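Local coordinates for protein putative deoxyribonuclease yjjV (Escherichia coli, PDB 1ZZM) that probably hydrolyses ester bonds, as a TatD-type metal-dependent hydrolase that binds divalent metal cations and is a putative deoxyribonuclease, at residues S24-V33 against N221-V229; L197-E205 against A247-F256. All coordinates share one frame; numbering follows the deposited sequence.

Contact 1 of 2, residues S24-V33 against N221-V229; sequences SLQRAAQAGV and NRPEQAARV
R222 reaches from the loop ahead of helix 226-236 onto S24 and R27 of helix 21-30, its guanidinium flat against that of R27, centres 3.6 Å apart and planes 6° from parallel. From CB outward, R222 keeps CG anti to the carbonyl carbon (chi1 -59°) and bends at chi3. CD passes 3.5 Å from R27 NH2. NE then sits over the centre of the R27 guanidinium, and in its own plane it forms a 2.8 Å salt bridge with OE2 of E224. R27 NH1 lies 3.4 Å above the R222 guanidinium plane, over its centre. R222 NH1 donates to a water; NH2 gives S24 OG (held mainly by D20 O) a weak 2.9 Å bond and reaches a second water, which also links S24 O and E224 OE1. E224 OE2 also faces R27 NE at 3.3 Å, well out of the R27 guanidinium plane with no N-H aimed at it, so the carboxylate probably offsets both stacked charges. Farther along, A31 CB packs on E224 CB at 3.6 Å and V33 CG2 meets A226 CB. The salt-bridge network of R27, R222 and E224 thus flanks the TIM-barrel-type core, where P223 packs on D7 and I36, of strands 5-7 and 33-39, and V33 on D7.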
ATOM      1  N   SER A  24       8.227 -10.224 -15.229  1.00 15.77           N
ATOM      2  CA  SER A  24       8.122  -9.709 -13.861  1.00 13.84           C
ATOM      3  C   SER A  24       7.134 -10.517 -13.021  1.00 12.67           C
ATOM      4  O   SER A  24       7.412 -10.835 -11.864  1.00 13.16           O
ATOM      5  CB  SER A  24       7.718  -8.232 -13.892  1.00 13.45           C
ATOM      6  OG  SER A  24       8.729  -7.481 -14.546  1.00 17.17           O
ATOM      7  N   LEU A  25       5.982 -10.849 -13.590  1.00 12.10           N
ATOM      8  CA  LEU A  25       5.022 -11.652 -12.839  1.00 14.82           C
ATOM      9  C   LEU A  25       5.581 -13.045 -12.574  1.00 16.68           C
ATOM     10  O   LEU A  25       5.312 -13.610 -11.512  1.00 16.38           O
ATOM     11  CB  LEU A  25       3.682 -11.751 -13.579  1.00 13.85           C
ATOM     12  CG  LEU A  25       2.865 -10.450 -13.537  1.00 14.77           C
ATOM     13  CD1 LEU A  25       1.752 -10.495 -14.568  1.00 16.44           C
ATOM     14  CD2 LEU A  25       2.255 -10.275 -12.154  1.00 15.88           C
ATOM     15  N   GLN A  26       6.353 -13.615 -13.506  1.00 16.32           N
ATOM     16  CA  GLN A  26       6.916 -14.953 -13.251  1.00 19.29           C
ATOM     17  C   GLN A  26       7.979 -14.886 -12.151  1.00 17.38           C
ATOM     18  O   GLN A  26       8.053 -15.771 -11.299  1.00 17.10           O
ATOM     19  CB  GLN A  26       7.544 -15.575 -14.516  1.00 20.68           C
ATOM     20  CG  GLN A  26       6.619 -15.635 -15.739  1.00 31.32           C
ATOM     21  CD  GLN A  26       7.371 -15.914 -17.051  1.00 38.05           C
ATOM     22  OE1 GLN A  26       8.540 -15.537 -17.205  1.00 41.67           O
ATOM     23  NE2 GLN A  26       6.690 -16.553 -18.006  1.00 41.60           N
ATOM     24  N   ARG A  27       8.802 -13.840 -12.159  1.00 16.56           N
ATOM     25  CA  ARG A  27       9.817 -13.709 -11.124  1.00 15.41           C
ATOM     26  C   ARG A  27       9.134 -13.576  -9.755  1.00 17.09           C
ATOM     27  O   ARG A  27       9.619 -14.113  -8.765  1.00 18.59           O
ATOM     28  CB  ARG A  27      10.721 -12.502 -11.394  1.00 16.62           C
ATOM     29  CG  ARG A  27      11.592 -12.656 -12.647  1.00 17.73           C
ATOM     30  CD  ARG A  27      12.290 -11.354 -13.036  1.00 19.02           C
ATOM     31  NE  ARG A  27      13.306 -10.896 -12.074  1.00 22.06           N
ATOM     32  CZ  ARG A  27      14.173  -9.906 -12.318  1.00 19.67           C
ATOM     33  NH1 ARG A  27      14.138  -9.267 -13.484  1.00 21.44           N
ATOM     34  NH2 ARG A  27      15.115  -9.581 -11.421  1.00 21.91           N
ATOM     35  N   ALA A  28       8.010 -12.870  -9.715  1.00 17.38           N
ATOM     36  CA  ALA A  28       7.256 -12.688  -8.483  1.00 16.05           C
ATOM     37  C   ALA A  28       6.669 -14.023  -8.067  1.00 15.10           C
ATOM     38  O   ALA A  28       6.802 -14.452  -6.917  1.00 14.32           O
ATOM     39  CB  ALA A  28       6.117 -11.658  -8.676  1.00 15.62           C
ATOM     40  N   ALA A  29       6.039 -14.704  -9.011  1.00 13.72           N
ATOM     41  CA  ALA A  29       5.409 -15.979  -8.667  1.00 16.22           C
ATOM     42  C   ALA A  29       6.403 -17.016  -8.151  1.00 18.66           C
ATOM     43  O   ALA A  29       6.148 -17.679  -7.150  1.00 20.07           O
ATOM     44  CB  ALA A  29       4.680 -16.532  -9.857  1.00 14.39           C
ATOM     45  N   GLN A  30       7.519 -17.187  -8.844  1.00 18.51           N
ATOM     46  CA  GLN A  30       8.475 -18.177  -8.387  1.00 20.76           C
ATOM     47  C   GLN A  30       8.955 -17.885  -6.963  1.00 18.65           C
ATOM     48  O   GLN A  30       9.359 -18.806  -6.260  1.00 16.96           O
ATOM     49  CB  GLN A  30       9.664 -18.285  -9.341  1.00 23.31           C
ATOM     50  CG  GLN A  30      10.445 -17.008  -9.580  1.00 31.99           C
ATOM     51  CD  GLN A  30      11.763 -17.287 -10.310  1.00 38.81           C
ATOM     52  OE1 GLN A  30      11.917 -18.348 -10.939  1.00 41.28           O
ATOM     53  NE2 GLN A  30      12.716 -16.336 -10.235  1.00 35.10           N
ATOM     54  N   ALA A  31       8.906 -16.623  -6.541  1.00 15.00           N
ATOM     55  CA  ALA A  31       9.320 -16.266  -5.178  1.00 15.15           C
ATOM     56  C   ALA A  31       8.181 -16.509  -4.204  1.00 13.89           C
ATOM     57  O   ALA A  31       8.331 -16.322  -2.970  1.00 15.61           O
ATOM     58  CB  ALA A  31       9.723 -14.800  -5.112  1.00 12.18           C
ATOM     59  N   GLY A  32       7.035 -16.903  -4.741  1.00 15.59           N
ATOM     60  CA  GLY A  32       5.872 -17.143  -3.904  1.00 16.06           C
ATOM     61  C   GLY A  32       4.912 -15.950  -3.851  1.00 15.51           C
ATOM     62  O   GLY A  32       3.884 -16.013  -3.171  1.00 14.99           O
ATOM     63  N   VAL A  33       5.232 -14.869  -4.566  1.00 11.02           N
ATOM     64  CA  VAL A  33       4.354 -13.695  -4.584  1.00 13.80           C
ATOM     65  C   VAL A  33       3.310 -13.936  -5.673  1.00 13.32           C
ATOM     66  O   VAL A  33       3.537 -13.667  -6.835  1.00 16.93           O
ATOM     67  CB  VAL A  33       5.177 -12.388  -4.846  1.00 13.03           C
ATOM     68  CG1 VAL A  33       4.282 -11.163  -4.800  1.00 15.02           C
ATOM     69  CG2 VAL A  33       6.268 -12.269  -3.804  1.00 12.68           C
ATOM     70  N   ASN A 221      13.567  -1.780  -6.795  1.00 15.21           N
ATOM     71  CA  ASN A 221      13.016  -2.800  -5.920  1.00 13.51           C
ATOM     72  C   ASN A 221      12.043  -3.566  -6.831  1.00 10.26           C
ATOM     73  O   ASN A 221      11.573  -3.040  -7.831  1.00 11.57           O
ATOM     74  CB  ASN A 221      12.245  -2.140  -4.757  1.00 13.91           C
ATOM     75  CG  ASN A 221      11.974  -3.106  -3.620  1.00 12.83           C
ATOM     76  OD1 ASN A 221      12.499  -4.204  -3.605  1.00 13.84           O
ATOM     77  ND2 ASN A 221      11.168  -2.683  -2.640  1.00 14.18           N
ATOM     78  N   ARG A 222      11.738  -4.804  -6.486  1.00 11.74           N
ATOM     79  CA  ARG A 222      10.849  -5.628  -7.297  1.00 13.45           C
ATOM     80  C   ARG A 222       9.922  -6.383  -6.344  1.00 12.68           C
ATOM     81  O   ARG A 222      10.287  -6.656  -5.205  1.00 13.73           O
ATOM     82  CB  ARG A 222      11.684  -6.614  -8.141  1.00 12.12           C
ATOM     83  CG  ARG A 222      12.686  -5.942  -9.074  1.00 11.55           C
ATOM     84  CD  ARG A 222      13.296  -6.991 -10.028  1.00 15.78           C
ATOM     85  NE  ARG A 222      12.279  -7.624 -10.861  1.00 15.50           N
ATOM     86  CZ  ARG A 222      11.897  -7.177 -12.053  1.00 11.13           C
ATOM     87  NH1 ARG A 222      12.465  -6.103 -12.561  1.00 14.67           N
ATOM     88  NH2 ARG A 222      10.920  -7.786 -12.728  1.00 10.46           N
ATOM     89  N   PRO A 223       8.709  -6.732  -6.798  1.00 14.13           N
ATOM     90  CA  PRO A 223       7.770  -7.439  -5.914  1.00 14.12           C
ATOM     91  C   PRO A 223       8.236  -8.758  -5.325  1.00 15.21           C
ATOM     92  O   PRO A 223       7.802  -9.115  -4.230  1.00 13.23           O
ATOM     93  CB  PRO A 223       6.494  -7.557  -6.771  1.00 14.55           C
ATOM     94  CG  PRO A 223       7.061  -7.587  -8.193  1.00 14.05           C
ATOM     95  CD  PRO A 223       8.142  -6.533  -8.144  1.00 11.31           C
ATOM     96  N   GLU A 224       9.140  -9.474  -5.999  1.00 13.53           N
ATOM     97  CA  GLU A 224       9.608 -10.731  -5.426  1.00 13.41           C
ATOM     98  C   GLU A 224      10.342 -10.471  -4.109  1.00 14.01           C
ATOM     99  O   GLU A 224      10.519 -11.387  -3.316  1.00 13.72           O
ATOM    100  CB  GLU A 224      10.538 -11.503  -6.400  1.00 15.17           C
ATOM    101  CG  GLU A 224      11.647 -10.666  -6.971  1.00 16.13           C
ATOM    102  CD  GLU A 224      11.236  -9.959  -8.242  1.00 19.07           C
ATOM    103  OE1 GLU A 224      10.067  -9.523  -8.348  1.00 17.41           O
ATOM    104  OE2 GLU A 224      12.079  -9.829  -9.152  1.00 17.59           O
ATOM    105  N   GLN A 225      10.766  -9.230  -3.882  1.00 13.22           N
ATOM    106  CA  GLN A 225      11.474  -8.899  -2.659  1.00 15.87           C
ATOM    107  C   GLN A 225      10.538  -9.000  -1.461  1.00 15.93           C
ATOM    108  O   GLN A 225      10.993  -8.948  -0.330  1.00 17.91           O
ATOM    109  CB  GLN A 225      12.109  -7.496  -2.752  1.00 16.67           C
ATOM    110  CG  GLN A 225      13.319  -7.422  -3.730  1.00 18.56           C
ATOM    111  CD  GLN A 225      14.534  -8.101  -3.147  1.00 20.97           C
ATOM    112  OE1 GLN A 225      14.523  -9.306  -2.897  1.00 24.34           O
ATOM    113  NE2 GLN A 225      15.585  -7.324  -2.895  1.00 23.55           N
ATOM    114  N   ALA A 226       9.237  -9.164  -1.702  1.00 13.74           N
ATOM    115  CA  ALA A 226       8.319  -9.317  -0.583  1.00 15.51           C
ATOM    116  C   ALA A 226       8.704 -10.581   0.199  1.00 15.63           C
ATOM    117  O   ALA A 226       8.535 -10.635   1.416  1.00 14.56           O
ATOM    118  CB  ALA A 226       6.869  -9.424  -1.072  1.00 11.97           C
ATOM    119  N   ALA A 227       9.187 -11.602  -0.511  1.00 15.19           N
ATOM    120  CA  ALA A 227       9.586 -12.870   0.131  1.00 15.78           C
ATOM    121  C   ALA A 227      10.737 -12.633   1.095  1.00 15.99           C
ATOM    122  O   ALA A 227      10.830 -13.287   2.148  1.00 16.19           O
ATOM    123  CB  ALA A 227      10.009 -13.911  -0.931  1.00 12.68           C
ATOM    124  N   ARG A 228      11.609 -11.694   0.729  1.00 14.18           N
ATOM    125  CA  ARG A 228      12.758 -11.330   1.559  1.00 15.73           C
ATOM    126  C   ARG A 228      12.263 -10.487   2.763  1.00 17.55           C
ATOM    127  O   ARG A 228      12.720 -10.673   3.909  1.00 17.41           O
ATOM    128  CB  ARG A 228      13.753 -10.566   0.692  1.00 19.34           C
ATOM    129  CG  ARG A 228      15.190 -10.541   1.182  1.00 24.23           C
ATOM    130  CD  ARG A 228      16.080  -9.761   0.199  1.00 28.30           C
ATOM    131  NE  ARG A 228      16.288 -10.465  -1.069  1.00 32.34           N
ATOM    132  CZ  ARG A 228      17.103 -11.508  -1.222  1.00 34.00           C
ATOM    133  NH1 ARG A 228      17.793 -11.985  -0.190  1.00 32.50           N
ATOM    134  NH2 ARG A 228      17.236 -12.071  -2.413  1.00 37.74           N
ATOM    135  N   VAL A 229      11.315  -9.575   2.527  1.00 16.31           N
ATOM    136  CA  VAL A 229      10.761  -8.781   3.633  1.00 14.32           C
ATOM    137  C   VAL A 229      10.184  -9.773   4.644  1.00 15.17           C
ATOM    138  O   VAL A 229      10.417  -9.653   5.838  1.00 16.27           O
ATOM    139  CB  VAL A 229       9.617  -7.845   3.154  1.00 15.98           C
ATOM    140  CG1 VAL A 229       8.915  -7.141   4.368  1.00 13.31           C
ATOM    141  CG2 VAL A 229      10.180  -6.805   2.240  1.00 14.78           C
TER
HETATM  142  O   HOH W   1       9.163  -8.843 -10.775  1.00 13.26           O
HETATM  143  O   HOH W   2      11.539  -5.684 -15.391  1.00 14.38           O
HETATM  144  O   HOH W   3      14.085 -11.750  -9.466  1.00 46.18           O

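Contact 2 of 2, residues L197-E205 against A247-F256; sequences LPLASLLLE and ALLNNTYTLF
N251 presents the ND2 end of its amide to the chain at L199-L202, and both hydrogens are used there. One goes to L199 O at 2.8 Å, the other to L202 O at 2.9 Å and nearly straight (171°). Each carbonyl is met in its plane on a lone pair, and both oxygens lie close to the amide plane, which fixes the rotation of the group. With CG anti to the carbonyl carbon (chi1 -67°), the amide projects from the helix into the turn that precedes strand 202-204. Replacing N251 with an alanine removes the shared donor, which would probably leave L199 O and L202 O without that partner and free the turn to shift against the helix.

L203 starts out pointing away from the helix, but its two methyls swing back to it. CD2 crosses T252 obliquely and comes 3.3 Å from OG1. CD1 meets both L255 CD2 and F256 CE2, each at 3.7 Å, on the same side, the L203 and L255 side chains crossing at about a right angle; L255 CD2 itself rests over one face of the F256 ring, offset toward its rim. Farther back along the helix, L248 sends CD2 alongside the strand backbone, 3.4 Å from L202 O, and CD1 toward L204 CB, while F230 and L233 of helix 226-236 also touch its side chain. A247 CB is pressed tightly against L199 CG. T252 OG1 donates to L248 O and takes a hydrogen from a water that accepts from L204 N, thereby bridging helix and strand.

The helix runs almost perpendicular to the strand, at 99°. Chemically, one amide pins the turn leading into the strand and a threonine-water bridge serves L204 N, so the buried polar groups of N251, T252 and L204 N find partners within an otherwise leucine-rich interface.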
ATOM      1  N   LEU A 197       3.431  -5.181  17.232  1.00 16.70           N
ATOM      2  CA  LEU A 197       2.031  -5.084  16.801  1.00 14.76           C
ATOM      3  C   LEU A 197       1.351  -6.447  16.712  1.00 15.60           C
ATOM      4  O   LEU A 197       2.010  -7.467  16.536  1.00 12.61           O
ATOM      5  CB  LEU A 197       1.950  -4.386  15.433  1.00 16.19           C
ATOM      6  CG  LEU A 197       2.493  -2.930  15.362  1.00 14.72           C
ATOM      7  CD1 LEU A 197       2.493  -2.415  13.892  1.00 12.40           C
ATOM      8  CD2 LEU A 197       1.626  -2.022  16.245  1.00 11.55           C
ATOM      9  N   PRO A 198       0.012  -6.474  16.849  1.00 13.49           N
ATOM     10  CA  PRO A 198      -0.792  -7.706  16.766  1.00 15.41           C
ATOM     11  C   PRO A 198      -0.573  -8.263  15.361  1.00 16.80           C
ATOM     12  O   PRO A 198      -0.585  -7.506  14.381  1.00 12.06           O
ATOM     13  CB  PRO A 198      -2.220  -7.216  16.887  1.00 13.70           C
ATOM     14  CG  PRO A 198      -2.096  -5.929  17.701  1.00 17.54           C
ATOM     15  CD  PRO A 198      -0.806  -5.301  17.195  1.00 16.44           C
ATOM     16  N   LEU A 199      -0.403  -9.569  15.251  1.00 13.18           N
ATOM     17  CA  LEU A 199      -0.184 -10.164  13.939  1.00 18.63           C
ATOM     18  C   LEU A 199      -1.307  -9.859  12.929  1.00 16.07           C
ATOM     19  O   LEU A 199      -1.060  -9.791  11.722  1.00 14.11           O
ATOM     20  CB  LEU A 199      -0.047 -11.680  14.075  1.00 18.47           C
ATOM     21  CG  LEU A 199       0.550 -12.434  12.885  1.00 19.85           C
ATOM     22  CD1 LEU A 199       1.866 -11.747  12.445  1.00 22.05           C
ATOM     23  CD2 LEU A 199       0.851 -13.886  13.312  1.00 19.59           C
ATOM     24  N   ALA A 200      -2.534  -9.700  13.421  1.00 13.08           N
ATOM     25  CA  ALA A 200      -3.668  -9.445  12.542  1.00 13.53           C
ATOM     26  C   ALA A 200      -3.619  -8.062  11.959  1.00 14.01           C
ATOM     27  O   ALA A 200      -4.398  -7.749  11.066  1.00 12.10           O
ATOM     28  CB  ALA A 200      -4.989  -9.632  13.297  1.00 15.10           C
ATOM     29  N   SER A 201      -2.702  -7.212  12.433  1.00 10.45           N
ATOM     30  CA  SER A 201      -2.687  -5.865  11.872  1.00 13.21           C
ATOM     31  C   SER A 201      -1.693  -5.656  10.714  1.00 12.85           C
ATOM     32  O   SER A 201      -1.684  -4.595  10.097  1.00 14.30           O
ATOM     33  CB  SER A 201      -2.353  -4.852  12.960  1.00 14.60           C
ATOM     34  OG  SER A 201      -0.973  -4.842  13.221  1.00 21.65           O
ATOM     35  N   LEU A 202      -0.895  -6.669  10.417  1.00 10.57           N
ATOM     36  CA  LEU A 202       0.150  -6.563   9.397  1.00 10.63           C
ATOM     37  C   LEU A 202      -0.170  -7.015   7.965  1.00 10.85           C
ATOM     38  O   LEU A 202      -0.861  -7.999   7.757  1.00 11.72           O
ATOM     39  CB  LEU A 202       1.376  -7.355   9.858  1.00 10.39           C
ATOM     40  CG  LEU A 202       1.867  -7.085  11.285  1.00 16.30           C
ATOM     41  CD1 LEU A 202       3.145  -7.902  11.542  1.00 16.09           C
ATOM     42  CD2 LEU A 202       2.124  -5.587  11.488  1.00 12.20           C
ATOM     43  N   LEU A 203       0.331  -6.255   6.988  1.00  8.78           N
ATOM     44  CA  LEU A 203       0.198  -6.640   5.586  1.00  9.93           C
ATOM     45  C   LEU A 203       1.626  -6.619   5.038  1.00 11.25           C
ATOM     46  O   LEU A 203       2.486  -5.872   5.543  1.00 12.17           O
ATOM     47  CB  LEU A 203      -0.644  -5.649   4.771  1.00  9.07           C
ATOM     48  CG  LEU A 203      -2.125  -5.601   5.125  1.00 11.00           C
ATOM     49  CD1 LEU A 203      -2.829  -4.660   4.114  1.00 11.95           C
ATOM     50  CD2 LEU A 203      -2.726  -6.959   5.053  1.00 10.96           C
ATOM     51  N   LEU A 204       1.866  -7.410   4.003  1.00  9.28           N
ATOM     52  CA  LEU A 204       3.198  -7.468   3.389  1.00  7.96           C
ATOM     53  C   LEU A 204       3.223  -6.620   2.106  1.00 10.19           C
ATOM     54  O   LEU A 204       2.242  -6.552   1.388  1.00 10.38           O
ATOM     55  CB  LEU A 204       3.535  -8.919   3.041  1.00 12.83           C
ATOM     56  CG  LEU A 204       4.980  -9.223   2.668  1.00 14.10           C
ATOM     57  CD1 LEU A 204       5.862  -9.063   3.930  1.00 11.63           C
ATOM     58  CD2 LEU A 204       5.064 -10.681   2.173  1.00 15.54           C
ATOM     59  N   GLU A 205       4.342  -5.971   1.814  1.00  9.76           N
ATOM     60  CA  GLU A 205       4.415  -5.149   0.599  1.00 11.93           C
ATOM     61  C   GLU A 205       5.853  -4.870   0.257  1.00 10.78           C
ATOM     62  O   GLU A 205       6.752  -5.240   1.019  1.00 11.67           O
ATOM     63  CB  GLU A 205       3.757  -3.785   0.808  1.00 10.74           C
ATOM     64  CG  GLU A 205       4.584  -2.915   1.761  1.00 12.30           C
ATOM     65  CD  GLU A 205       4.039  -1.517   1.940  1.00 14.21           C
ATOM     66  OE1 GLU A 205       2.963  -1.369   2.536  1.00 11.78           O
ATOM     67  OE2 GLU A 205       4.695  -0.559   1.493  1.00 10.00           O
ATOM     68  N   ALA A 247      -1.158 -15.492   8.410  1.00 16.52           N
ATOM     69  CA  ALA A 247      -1.814 -14.300   8.927  1.00 15.98           C
ATOM     70  C   ALA A 247      -1.801 -13.166   7.888  1.00 16.52           C
ATOM     71  O   ALA A 247      -2.815 -12.491   7.661  1.00 15.00           O
ATOM     72  CB  ALA A 247      -1.143 -13.860  10.185  1.00 13.60           C
ATOM     73  N   LEU A 248      -0.650 -12.946   7.263  1.00 16.61           N
ATOM     74  CA  LEU A 248      -0.552 -11.891   6.266  1.00 15.47           C
ATOM     75  C   LEU A 248      -1.575 -12.155   5.165  1.00 13.21           C
ATOM     76  O   LEU A 248      -2.249 -11.223   4.724  1.00 12.54           O
ATOM     77  CB  LEU A 248       0.858 -11.832   5.680  1.00 12.88           C
ATOM     78  CG  LEU A 248       1.946 -11.462   6.691  1.00 13.68           C
ATOM     79  CD1 LEU A 248       3.283 -11.827   6.119  1.00 13.34           C
ATOM     80  CD2 LEU A 248       1.851  -9.955   7.054  1.00 14.41           C
ATOM     81  N   LEU A 249      -1.712 -13.412   4.731  1.00 12.58           N
ATOM     82  CA  LEU A 249      -2.693 -13.721   3.692  1.00 15.04           C
ATOM     83  C   LEU A 249      -4.095 -13.454   4.201  1.00 13.68           C
ATOM     84  O   LEU A 249      -4.880 -12.825   3.511  1.00 11.59           O
ATOM     85  CB  LEU A 249      -2.590 -15.183   3.192  1.00 14.41           C
ATOM     86  CG  LEU A 249      -1.344 -15.557   2.368  1.00 19.58           C
ATOM     87  CD1 LEU A 249      -1.337 -17.049   2.105  1.00 13.61           C
ATOM     88  CD2 LEU A 249      -1.310 -14.785   1.029  1.00 21.00           C
ATOM     89  N   ASN A 250      -4.411 -13.902   5.412  1.00 13.70           N
ATOM     90  CA  ASN A 250      -5.767 -13.682   5.952  1.00 15.06           C
ATOM     91  C   ASN A 250      -6.116 -12.195   6.146  1.00 12.28           C
ATOM     92  O   ASN A 250      -7.238 -11.767   5.884  1.00 10.41           O
ATOM     93  CB  ASN A 250      -5.935 -14.392   7.300  1.00 19.64           C
ATOM     94  CG  ASN A 250      -5.939 -15.907   7.169  1.00 26.53           C
ATOM     95  OD1 ASN A 250      -6.009 -16.455   6.063  1.00 29.44           O
ATOM     96  ND2 ASN A 250      -5.874 -16.593   8.307  1.00 31.14           N
ATOM     97  N   ASN A 251      -5.139 -11.439   6.621  1.00 11.03           N
ATOM     98  CA  ASN A 251      -5.280 -10.009   6.859  1.00 13.84           C
ATOM     99  C   ASN A 251      -5.592  -9.287   5.550  1.00 11.55           C
ATOM    100  O   ASN A 251      -6.480  -8.408   5.495  1.00  9.27           O
ATOM    101  CB  ASN A 251      -3.972  -9.460   7.451  1.00 11.36           C
ATOM    102  CG  ASN A 251      -3.683 -10.002   8.851  1.00 14.33           C
ATOM    103  OD1 ASN A 251      -4.530 -10.666   9.470  1.00 12.53           O
ATOM    104  ND2 ASN A 251      -2.499  -9.706   9.365  1.00 12.97           N
ATOM    105  N   THR A 252      -4.847  -9.652   4.504  1.00  9.34           N
ATOM    106  CA  THR A 252      -5.015  -9.078   3.175  1.00 10.72           C
ATOM    107  C   THR A 252      -6.432  -9.388   2.655  1.00 12.55           C
ATOM    108  O   THR A 252      -7.112  -8.538   2.096  1.00 14.14           O
ATOM    109  CB  THR A 252      -3.936  -9.653   2.230  1.00 11.86           C
ATOM    110  OG1 THR A 252      -2.639  -9.374   2.778  1.00 12.70           O
ATOM    111  CG2 THR A 252      -4.054  -9.051   0.802  1.00 13.12           C
ATOM    112  N   TYR A 253      -6.876 -10.615   2.877  1.00 13.97           N
ATOM    113  CA  TYR A 253      -8.209 -11.055   2.457  1.00 11.77           C
ATOM    114  C   TYR A 253      -9.281 -10.274   3.225  1.00 11.61           C
ATOM    115  O   TYR A 253     -10.278  -9.814   2.649  1.00 14.67           O
ATOM    116  CB  TYR A 253      -8.320 -12.567   2.752  1.00 15.36           C
ATOM    117  CG  TYR A 253      -9.630 -13.190   2.354  1.00 22.01           C
ATOM    118  CD1 TYR A 253      -9.746 -13.884   1.153  1.00 29.38           C
ATOM    119  CD2 TYR A 253     -10.759 -13.073   3.167  1.00 27.00           C
ATOM    120  CE1 TYR A 253     -10.950 -14.453   0.757  1.00 30.53           C
ATOM    121  CE2 TYR A 253     -11.990 -13.638   2.779  1.00 31.58           C
ATOM    122  CZ  TYR A 253     -12.069 -14.325   1.566  1.00 34.33           C
ATOM    123  OH  TYR A 253     -13.260 -14.861   1.127  1.00 37.74           O
ATOM    124  N   THR A 254      -9.083 -10.121   4.529  1.00 14.44           N
ATOM    125  CA  THR A 254     -10.064  -9.429   5.358  1.00 16.37           C
ATOM    126  C   THR A 254     -10.208  -7.952   4.999  1.00 16.63           C
ATOM    127  O   THR A 254     -11.308  -7.400   5.001  1.00 15.71           O
ATOM    128  CB  THR A 254      -9.715  -9.572   6.847  1.00 19.49           C
ATOM    129  OG1 THR A 254      -9.697 -10.966   7.191  1.00 22.52           O
ATOM    130  CG2 THR A 254     -10.752  -8.870   7.695  1.00 23.73           C
ATOM    131  N   LEU A 255      -9.095  -7.325   4.642  1.00 12.44           N
ATOM    132  CA  LEU A 255      -9.132  -5.923   4.296  1.00 11.71           C
ATOM    133  C   LEU A 255      -9.612  -5.639   2.873  1.00 14.53           C
ATOM    134  O   LEU A 255     -10.464  -4.781   2.685  1.00 14.56           O
ATOM    135  CB  LEU A 255      -7.735  -5.310   4.484  1.00 13.28           C
ATOM    136  CG  LEU A 255      -7.706  -3.782   4.236  1.00 10.52           C
ATOM    137  CD1 LEU A 255      -8.595  -3.117   5.285  1.00 13.23           C
ATOM    138  CD2 LEU A 255      -6.260  -3.227   4.334  1.00  9.42           C
ATOM    139  N   PHE A 256      -9.075  -6.374   1.894  1.00 14.43           N
ATOM    140  CA  PHE A 256      -9.354  -6.170   0.457  1.00 18.45           C
ATOM    141  C   PHE A 256     -10.233  -7.184  -0.263  1.00 22.57           C
ATOM    142  O   PHE A 256     -10.775  -6.894  -1.347  1.00 24.12           O
ATOM    143  CB  PHE A 256      -8.048  -6.164  -0.337  1.00 13.87           C
ATOM    144  CG  PHE A 256      -7.071  -5.140   0.099  1.00 13.61           C
ATOM    145  CD1 PHE A 256      -7.306  -3.788  -0.151  1.00 14.17           C
ATOM    146  CD2 PHE A 256      -5.870  -5.524   0.718  1.00 14.42           C
ATOM    147  CE1 PHE A 256      -6.370  -2.845   0.199  1.00 14.38           C
ATOM    148  CE2 PHE A 256      -4.933  -4.583   1.068  1.00 15.76           C
ATOM    149  CZ  PHE A 256      -5.178  -3.235   0.810  1.00 16.03           C
TER
HETATM  150  O   HOH W   4       0.212  -9.341   2.417  1.00 12.69           O

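How the contacts relate
The two contacts interleave along the chain: 24-33 comes first, then 197-205, 221-229 and finally 247-256. Their centres are about 18 Å apart, yet they meet directly where helix 226-236 packs on strand 202-204, A226 O to L204 CD2 and V229 CG1 to L204 CD1, each 3.6 Å. Contact 1 joins that helix to helix 21-30; contact 2 joins strand 202-204, last of the five-stranded sheet and bonded through L204 to T8 just after strand 5-7, to the last helix, 241-256. Strand 5-7 touches members of both. Early and late parts of the chain thus come together near the metal centre, the side chains of H9 and H11 each about 9 Å from that of P223.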